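Local atomic coordinates of bromodomain factor 2 protein (Trypanosoma cruzi, PDB entry 6NIM), a protein that probably recognises acetylated lysines, as on histone tails, through its bromodomain, a four-helix bundle whose pocket is the usual target of inhibitors such as bromosporine. Residues Q22-D27 with V52-I57; A75-I80 with S102-V107. All blocks are in the same frame, centred on the assembly; numbering follows the deposited sequence.

Contact 1 of 2, residues Q22-D27 with V52-I57; sequences QLWDKD and VDLSTI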
ATOM      1  N   GLN A  22      12.978   8.138 -14.626  1.00 17.43           N
ATOM      2  CA  GLN A  22      14.033   7.107 -14.448  1.00 18.24           C
ATOM      3  C   GLN A  22      13.351   5.740 -14.488  1.00 16.94           C
ATOM      4  O   GLN A  22      13.900   4.833 -15.110  1.00 18.03           O
ATOM      5  CB  GLN A  22      14.781   7.265 -13.124  1.00 19.12           C
ATOM      6  CG  GLN A  22      15.724   8.458 -13.051  1.00 22.40           C
ATOM      7  CD  GLN A  22      16.902   8.378 -13.996  1.00 27.05           C
ATOM      8  OE1 GLN A  22      17.616   7.382 -14.042  1.00 28.99           O
ATOM      9  NE2 GLN A  22      17.164   9.458 -14.721  1.00 27.00           N
ATOM     10  N   LEU A  23      12.176   5.614 -13.839  1.00 17.24           N
ATOM     11  CA  LEU A  23      11.410   4.342 -13.797  1.00 15.72           C
ATOM     12  C   LEU A  23      10.924   4.009 -15.208  1.00 17.22           C
ATOM     13  O   LEU A  23      10.928   2.830 -15.571  1.00 17.97           O
ATOM     14  CB  LEU A  23      10.240   4.462 -12.807  1.00 16.59           C
ATOM     15  CG  LEU A  23      10.633   4.605 -11.334  1.00 16.31           C
ATOM     16  CD1 LEU A  23       9.390   4.765 -10.487  1.00 18.05           C
ATOM     17  CD2 LEU A  23      11.472   3.427 -10.820  1.00 17.35           C
ATOM     18  N   TRP A  24      10.434   5.006 -15.947  1.00 16.75           N
ATOM     19  CA  TRP A  24      10.006   4.842 -17.350  1.00 17.91           C
ATOM     20  C   TRP A  24      11.112   4.159 -18.169  1.00 17.32           C
ATOM     21  O   TRP A  24      10.807   3.218 -18.877  1.00 20.13           O
ATOM     22  CB  TRP A  24       9.640   6.214 -17.915  1.00 19.70           C
ATOM     23  CG  TRP A  24       9.085   6.170 -19.297  1.00 20.65           C
ATOM     24  CD1 TRP A  24       9.791   6.079 -20.462  1.00 21.55           C
ATOM     25  CD2 TRP A  24       7.699   6.294 -19.662  1.00 20.93           C
ATOM     26  NE1 TRP A  24       8.933   6.116 -21.526  1.00 20.53           N
ATOM     27  CE2 TRP A  24       7.650   6.241 -21.072  1.00 22.23           C
ATOM     28  CE3 TRP A  24       6.505   6.436 -18.939  1.00 21.05           C
ATOM     29  CZ2 TRP A  24       6.444   6.295 -21.769  1.00 21.39           C
ATOM     30  CZ3 TRP A  24       5.322   6.505 -19.628  1.00 24.53           C
ATOM     31  CH2 TRP A  24       5.294   6.430 -21.023  1.00 22.12           C
ATOM     32  N   ASP A  25      12.345   4.650 -18.068  1.00 19.00           N
ATOM     33  CA  ASP A  25      13.501   4.207 -18.889  1.00 20.19           C
ATOM     34  C   ASP A  25      13.972   2.833 -18.414  1.00 21.86           C
ATOM     35  O   ASP A  25      14.474   2.056 -19.241  1.00 20.82           O
ATOM     36  CB  ASP A  25      14.623   5.229 -18.842  1.00 21.37           C
ATOM     37  CG  ASP A  25      14.372   6.457 -19.710  1.00 23.07           C
ATOM     38  OD1 ASP A  25      13.434   6.424 -20.499  1.00 25.87           O
ATOM     39  OD2 ASP A  25      15.097   7.440 -19.554  1.00 26.28           O
ATOM     40  N   LYS A  26      13.758   2.516 -17.142  1.00 21.28           N
ATOM     41  CA  LYS A  26      14.169   1.210 -16.580  1.00 21.38           C
ATOM     42  C   LYS A  26      13.092   0.158 -16.821  1.00 22.24           C
ATOM     43  O   LYS A  26      13.377  -1.042 -16.522  1.00 21.52           O
ATOM     44  CB  LYS A  26      14.499   1.367 -15.091  1.00 23.46           C
ATOM     45  CG  LYS A  26      15.826   2.068 -14.840  1.00 26.11           C
ATOM     46  CD  LYS A  26      16.070   2.356 -13.369  1.00 29.39           C
ATOM     47  CE  LYS A  26      16.937   3.578 -13.129  1.00 32.64           C
ATOM     48  NZ  LYS A  26      18.387   3.269 -13.196  1.00 29.58           N
ATOM     49  N   ASP A  27      11.897   0.565 -17.271  1.00 20.22           N
ATOM     50  CA  ASP A  27      10.758  -0.342 -17.569  1.00 20.63           C
ATOM     51  C   ASP A  27      10.977  -1.000 -18.949  1.00 22.63           C
ATOM     52  O   ASP A  27      10.353  -0.593 -19.904  1.00 23.44           O
ATOM     53  CB  ASP A  27       9.430   0.414 -17.486  1.00 18.94           C
ATOM     54  CG  ASP A  27       8.190  -0.419 -17.765  1.00 19.34           C
ATOM     55  OD1 ASP A  27       8.313  -1.673 -17.929  1.00 20.34           O
ATOM     56  OD2 ASP A  27       7.108   0.177 -17.861  1.00 17.40           O
ATOM     57  N   VAL A  52      -2.977   2.142 -11.488  1.00 22.96           N
ATOM     58  CA  VAL A  52      -2.125   3.347 -11.638  1.00 22.78           C
ATOM     59  C   VAL A  52      -0.950   2.945 -12.524  1.00 21.38           C
ATOM     60  O   VAL A  52      -0.529   1.757 -12.503  1.00 22.25           O
ATOM     61  CB  VAL A  52      -1.708   3.912 -10.271  1.00 25.79           C
ATOM     62  CG1 VAL A  52      -0.950   2.895  -9.448  1.00 23.52           C
ATOM     63  CG2 VAL A  52      -0.908   5.204 -10.396  1.00 28.71           C
ATOM     64  N   ASP A  53      -0.431   3.892 -13.283  1.00 19.98           N
ATOM     65  CA  ASP A  53       0.659   3.648 -14.258  1.00 18.37           C
ATOM     66  C   ASP A  53       1.514   4.930 -14.280  1.00 17.56           C
ATOM     67  O   ASP A  53       1.040   5.952 -13.720  1.00 17.20           O
ATOM     68  CB  ASP A  53       0.106   3.310 -15.629  1.00 19.85           C
ATOM     69  CG  ASP A  53      -0.650   4.512 -16.149  1.00 21.19           C
ATOM     70  OD1 ASP A  53      -1.800   4.708 -15.681  1.00 19.97           O
ATOM     71  OD2 ASP A  53      -0.026   5.283 -16.878  1.00 21.95           O
ATOM     72  N   LEU A  54       2.724   4.873 -14.851  1.00 17.51           N
ATOM     73  CA  LEU A  54       3.679   6.014 -14.849  1.00 16.76           C
ATOM     74  C   LEU A  54       3.095   7.232 -15.590  1.00 17.82           C
ATOM     75  O   LEU A  54       3.380   8.356 -15.145  1.00 18.19           O
ATOM     76  CB  LEU A  54       5.013   5.586 -15.462  1.00 16.63           C
ATOM     77  CG  LEU A  54       5.812   4.570 -14.624  1.00 17.43           C
ATOM     78  CD1 LEU A  54       7.016   4.084 -15.428  1.00 18.66           C
ATOM     79  CD2 LEU A  54       6.227   5.173 -13.294  1.00 18.70           C
ATOM     80  N   SER A  55       2.317   7.039 -16.656  1.00 18.64           N
ATOM     81  CA  SER A  55       1.729   8.175 -17.425  1.00 19.95           C
ATOM     82  C   SER A  55       0.732   8.896 -16.526  1.00 20.07           C
ATOM     83  O   SER A  55       0.774  10.141 -16.422  1.00 20.71           O
ATOM     84  CB  SER A  55       1.094   7.741 -18.730  1.00 19.77           C
ATOM     85  OG  SER A  55       2.093   7.414 -19.668  1.00 21.12           O
ATOM     86  N   THR A  56      -0.099   8.144 -15.821  1.00 20.65           N
ATOM     87  CA  THR A  56      -1.132   8.679 -14.905  1.00 20.70           C
ATOM     88  C   THR A  56      -0.422   9.400 -13.752  1.00 21.13           C
ATOM     89  O   THR A  56      -0.880  10.504 -13.324  1.00 20.18           O
ATOM     90  CB  THR A  56      -2.075   7.575 -14.392  1.00 22.44           C
ATOM     91  OG1 THR A  56      -2.759   6.999 -15.514  1.00 22.67           O
ATOM     92  CG2 THR A  56      -3.076   8.108 -13.388  1.00 24.41           C
ATOM     93  N   ILE A  57       0.635   8.795 -13.186  1.00 19.55           N
ATOM     94  CA  ILE A  57       1.354   9.441 -12.060  1.00 19.10           C
ATOM     95  C   ILE A  57       2.017  10.749 -12.556  1.00 20.07           C
ATOM     96  O   ILE A  57       1.965  11.749 -11.832  1.00 19.42           O
ATOM     97  CB  ILE A  57       2.367   8.463 -11.443  1.00 18.95           C
ATOM     98  CG1 ILE A  57       1.658   7.288 -10.746  1.00 18.33           C
ATOM     99  CG2 ILE A  57       3.294   9.227 -10.507  1.00 18.15           C
ATOM    100  CD1 ILE A  57       2.577   6.127 -10.419  1.00 18.34           C
TER
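Trp-24 and Leu-54 join the first long helix of the bromodomain bundle, 13-26, to the start of helix 54-62, their side chains lying at an angle to one another. Leu-54 reaches over with its branch end: CD1 rests on the backbone of the other helix, 3.6 Å from Trp-24 N, while CD2 comes within 4.1 Å of CB of Leu-23. The indole answers from its benzo side. With CG of Trp-24 anti to the backbone N (chi1 -175°), the benzo end of the indole comes close to helix 54-62, and its edge, not a face, meets the partner, Trp-24 CE3 lying 3.9 Å from Leu-54 CB. The ring itself stacks with His-33 of the intervening loop; NE2 of that histidine is hydrogen-bonded to Trp-24 O. The same loop binds the other helix through His-33 O and Ser-55 OG, so the serine hydroxyl has its polar partner there. Helix 54-62 is N-capped by Asp-53, whose OD2 accepts from Thr-56 N at 3.1 Å, the donor approaching from above the carboxylate plane, and more weakly from Ser-55 N. At the far rim of the indole, Ser-55 OG lies in the ring plane, 3.4 Å from Trp-24 CZ3 and 3.6 Å from Trp-24 CH2.

Contact 2 of 2, residues A75-I80 with S102-V107; sequences AVAQMI and SIYLDV
The phenol ring of Tyr-104 is the flat group that spans the gap to helix 69-86, and three side chains of that helix meet it obliquely. Val-76 CG1 approaches CD2 of Tyr-104 at 3.7 Å, the two side chains running past each other in opposite senses. Ile-80 CD1 comes in at the root of the ring, 3.8 Å from Tyr-104 CG and equally close to Tyr-104 CB. Farther out, the methyl CB of Ala-77 sits 3.6 Å from Tyr-104 OH, so the side chain is touched from CB to the hydroxyl. One face carries a neighbour from its own helix, Leu-105, whose CG stands 3.8 Å above the plane and is displaced toward the rim. Tyr-104 holds CG between its backbone N and carbonyl carbon (chi1 80°), which sets the ring against Val-76, Ala-77 and Ile-80. Its helix is kinked, the backbone N atoms of Leu-105 and Asp-106 lacking bonds to the preceding turn. No hydrogen bond links the two segments, and the phenol oxygen of this buried residue is hydrogen-bonded to the backbone O of Tyr-121 at the C-terminus, which also touches Ala-77. The segments run nearly antiparallel, at 161°, with axes 10.7 Å apart, a spacing bridged by the tyrosine. In the left-handed four-helix bundle of bromodomains this contact pairs the last two helices, 69-86 and 92-110. Val-76 also packs on Phe-19 and Leu-23 of helix 13-26 and on Ile-57 of helix 54-62, while Val-107 leans on Phe-19 and Gln-22.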
ATOM      1  N   ALA A  75       2.152   5.979  -4.830  1.00 18.91           N
ATOM      2  CA  ALA A  75       1.487   5.718  -6.127  1.00 18.33           C
ATOM      3  C   ALA A  75       2.353   4.759  -6.942  1.00 18.01           C
ATOM      4  O   ALA A  75       1.841   3.782  -7.498  1.00 18.24           O
ATOM      5  CB  ALA A  75       1.230   7.002  -6.877  1.00 19.31           C
ATOM      6  N   VAL A  76       3.656   4.990  -6.951  1.00 17.35           N
ATOM      7  CA  VAL A  76       4.588   4.066  -7.644  1.00 16.90           C
ATOM      8  C   VAL A  76       4.541   2.698  -6.948  1.00 16.94           C
ATOM      9  O   VAL A  76       4.471   1.645  -7.634  1.00 17.19           O
ATOM     10  CB  VAL A  76       6.007   4.656  -7.640  1.00 16.83           C
ATOM     11  CG1 VAL A  76       7.042   3.620  -8.032  1.00 17.24           C
ATOM     12  CG2 VAL A  76       6.085   5.873  -8.538  1.00 16.65           C
ATOM     13  N   ALA A  77       4.550   2.679  -5.618  1.00 17.25           N
ATOM     14  CA  ALA A  77       4.465   1.398  -4.865  1.00 17.64           C
ATOM     15  C   ALA A  77       3.177   0.661  -5.263  1.00 18.35           C
ATOM     16  O   ALA A  77       3.187  -0.584  -5.523  1.00 17.21           O
ATOM     17  CB  ALA A  77       4.542   1.693  -3.390  1.00 16.48           C
ATOM     18  N   GLN A  78       2.051   1.376  -5.386  1.00 18.10           N
ATOM     19  CA  GLN A  78       0.756   0.712  -5.687  1.00 19.22           C
ATOM     20  C   GLN A  78       0.816   0.122  -7.092  1.00 18.81           C
ATOM     21  O   GLN A  78       0.324  -0.997  -7.311  1.00 17.28           O
ATOM     22  CB  GLN A  78      -0.434   1.676  -5.560  1.00 20.22           C
ATOM     23  CG  GLN A  78      -1.749   0.993  -5.909  1.00 20.09           C
ATOM     24  CD  GLN A  78      -2.106   0.023  -4.826  1.00 22.93           C
ATOM     25  OE1 GLN A  78      -2.271   0.447  -3.686  1.00 26.46           O
ATOM     26  NE2 GLN A  78      -2.207  -1.264  -5.167  1.00 22.01           N
ATOM     27  N   MET A  79       1.413   0.851  -8.025  1.00 18.77           N
ATOM     28  CA  MET A  79       1.640   0.388  -9.415  1.00 18.88           C
ATOM     29  C   MET A  79       2.417  -0.928  -9.393  1.00 18.07           C
ATOM     30  O   MET A  79       2.056  -1.875 -10.118  1.00 17.85           O
ATOM     31  CB  MET A  79       2.432   1.444 -10.188  1.00 18.24           C
ATOM     32  CG  MET A  79       2.700   1.058 -11.622  1.00 18.59           C
ATOM     33  SD  MET A  79       3.811   2.287 -12.346  1.00 18.46           S
ATOM     34  CE  MET A  79       5.373   1.863 -11.590  1.00 18.24           C
ATOM     35  N   ILE A  80       3.485  -0.982  -8.616  1.00 17.71           N
ATOM     36  CA  ILE A  80       4.350  -2.200  -8.546  1.00 18.19           C
ATOM     37  C   ILE A  80       3.541  -3.325  -7.891  1.00 18.25           C
ATOM     38  O   ILE A  80       3.591  -4.452  -8.394  1.00 18.10           O
ATOM     39  CB  ILE A  80       5.655  -1.871  -7.795  1.00 16.92           C
ATOM     40  CG1 ILE A  80       6.487  -0.837  -8.581  1.00 16.82           C
ATOM     41  CG2 ILE A  80       6.443  -3.136  -7.506  1.00 15.88           C
ATOM     42  CD1 ILE A  80       7.635  -0.254  -7.841  1.00 15.79           C
ATOM     43  N   SER A 102      12.246  -3.734  -5.459  1.00 17.31           N
ATOM     44  CA  SER A 102      13.545  -3.704  -4.752  1.00 16.82           C
ATOM     45  C   SER A 102      14.370  -2.452  -5.073  1.00 18.23           C
ATOM     46  O   SER A 102      15.270  -2.172  -4.270  1.00 15.96           O
ATOM     47  CB  SER A 102      14.340  -4.938  -5.077  1.00 20.24           C
ATOM     48  OG  SER A 102      14.927  -4.791  -6.360  1.00 21.98           O
ATOM     49  N   ILE A 103      14.121  -1.738  -6.182  1.00 15.89           N
ATOM     50  CA  ILE A 103      14.961  -0.566  -6.572  1.00 17.00           C
ATOM     51  C   ILE A 103      14.189   0.765  -6.531  1.00 16.73           C
ATOM     52  O   ILE A 103      14.865   1.799  -6.645  1.00 15.90           O
ATOM     53  CB  ILE A 103      15.588  -0.764  -7.964  1.00 17.30           C
ATOM     54  CG1 ILE A 103      14.538  -0.735  -9.074  1.00 19.06           C
ATOM     55  CG2 ILE A 103      16.399  -2.036  -8.029  1.00 17.83           C
ATOM     56  CD1 ILE A 103      15.145  -0.500 -10.456  1.00 20.57           C
ATOM     57  N   TYR A 104      12.859   0.803  -6.398  1.00 17.27           N
ATOM     58  CA  TYR A 104      12.123   2.069  -6.677  1.00 17.08           C
ATOM     59  C   TYR A 104      12.582   3.114  -5.656  1.00 16.97           C
ATOM     60  O   TYR A 104      12.772   4.297  -6.040  1.00 14.93           O
ATOM     61  CB  TYR A 104      10.600   1.902  -6.810  1.00 15.95           C
ATOM     62  CG  TYR A 104       9.827   1.800  -5.516  1.00 15.86           C
ATOM     63  CD1 TYR A 104       9.855   0.637  -4.767  1.00 16.57           C
ATOM     64  CD2 TYR A 104       9.105   2.865  -5.020  1.00 17.19           C
ATOM     65  CE1 TYR A 104       9.187   0.538  -3.559  1.00 16.77           C
ATOM     66  CE2 TYR A 104       8.414   2.787  -3.823  1.00 18.10           C
ATOM     67  CZ  TYR A 104       8.444   1.609  -3.086  1.00 17.64           C
ATOM     68  OH  TYR A 104       7.793   1.499  -1.884  1.00 16.77           O
ATOM     69  N   LEU A 105      12.798   2.726  -4.383  1.00 16.35           N
ATOM     70  CA  LEU A 105      13.227   3.717  -3.378  1.00 16.26           C
ATOM     71  C   LEU A 105      14.679   4.126  -3.654  1.00 16.94           C
ATOM     72  O   LEU A 105      15.025   5.290  -3.443  1.00 17.26           O
ATOM     73  CB  LEU A 105      13.116   3.140  -1.964  1.00 18.75           C
ATOM     74  CG  LEU A 105      11.708   2.804  -1.496  1.00 21.53           C
ATOM     75  CD1 LEU A 105      11.788   2.256  -0.077  1.00 23.90           C
ATOM     76  CD2 LEU A 105      10.762   3.994  -1.570  1.00 22.23           C
ATOM     77  N   ASP A 106      15.493   3.204  -4.139  1.00 16.48           N
ATOM     78  CA  ASP A 106      16.892   3.516  -4.521  1.00 16.58           C
ATOM     79  C   ASP A 106      16.891   4.590  -5.634  1.00 15.57           C
ATOM     80  O   ASP A 106      17.680   5.562  -5.560  1.00 17.17           O
ATOM     81  CB  ASP A 106      17.600   2.244  -4.979  1.00 16.59           C
ATOM     82  CG  ASP A 106      19.102   2.426  -5.042  1.00 18.09           C
ATOM     83  OD1 ASP A 106      19.688   2.716  -3.968  1.00 19.41           O
ATOM     84  OD2 ASP A 106      19.664   2.372  -6.173  1.00 18.84           O
ATOM     85  N   VAL A 107      16.016   4.422  -6.613  1.00 15.56           N
ATOM     86  CA  VAL A 107      15.807   5.403  -7.723  1.00 15.52           C
ATOM     87  C   VAL A 107      15.323   6.730  -7.146  1.00 16.41           C
ATOM     88  O   VAL A 107      15.891   7.769  -7.528  1.00 15.68           O
ATOM     89  CB  VAL A 107      14.860   4.875  -8.819  1.00 15.62           C
ATOM     90  CG1 VAL A 107      14.630   5.908  -9.931  1.00 16.71           C
ATOM     91  CG2 VAL A 107      15.457   3.602  -9.415  1.00 15.92           C
TER

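Contact 1 and contact 2 follow one another along the chain, yet their centres are only about 10 Å apart, and together they bring the four helices of the bundle, 13-26, 54-62, 69-86 and 92-110, into touch. Leu-23 and Val-76 meet directly, Leu-23 CD1 lying 3.6 Å from Val-76 CG1, so a side chain of contact 1 packs on one of contact 2. A second touch is between Gln-22 CB and Val-107 CG1, at 3.5 Å. From segment 52-57, Val-52 CG1 lies 3.5 Å from Ala-75 O, and Val-52 O is 3.4 Å from Met-79 CG. A sulfate ion, probably a crystallisation component, has its nearest atom about 4 Å from the side chain of Trp-24.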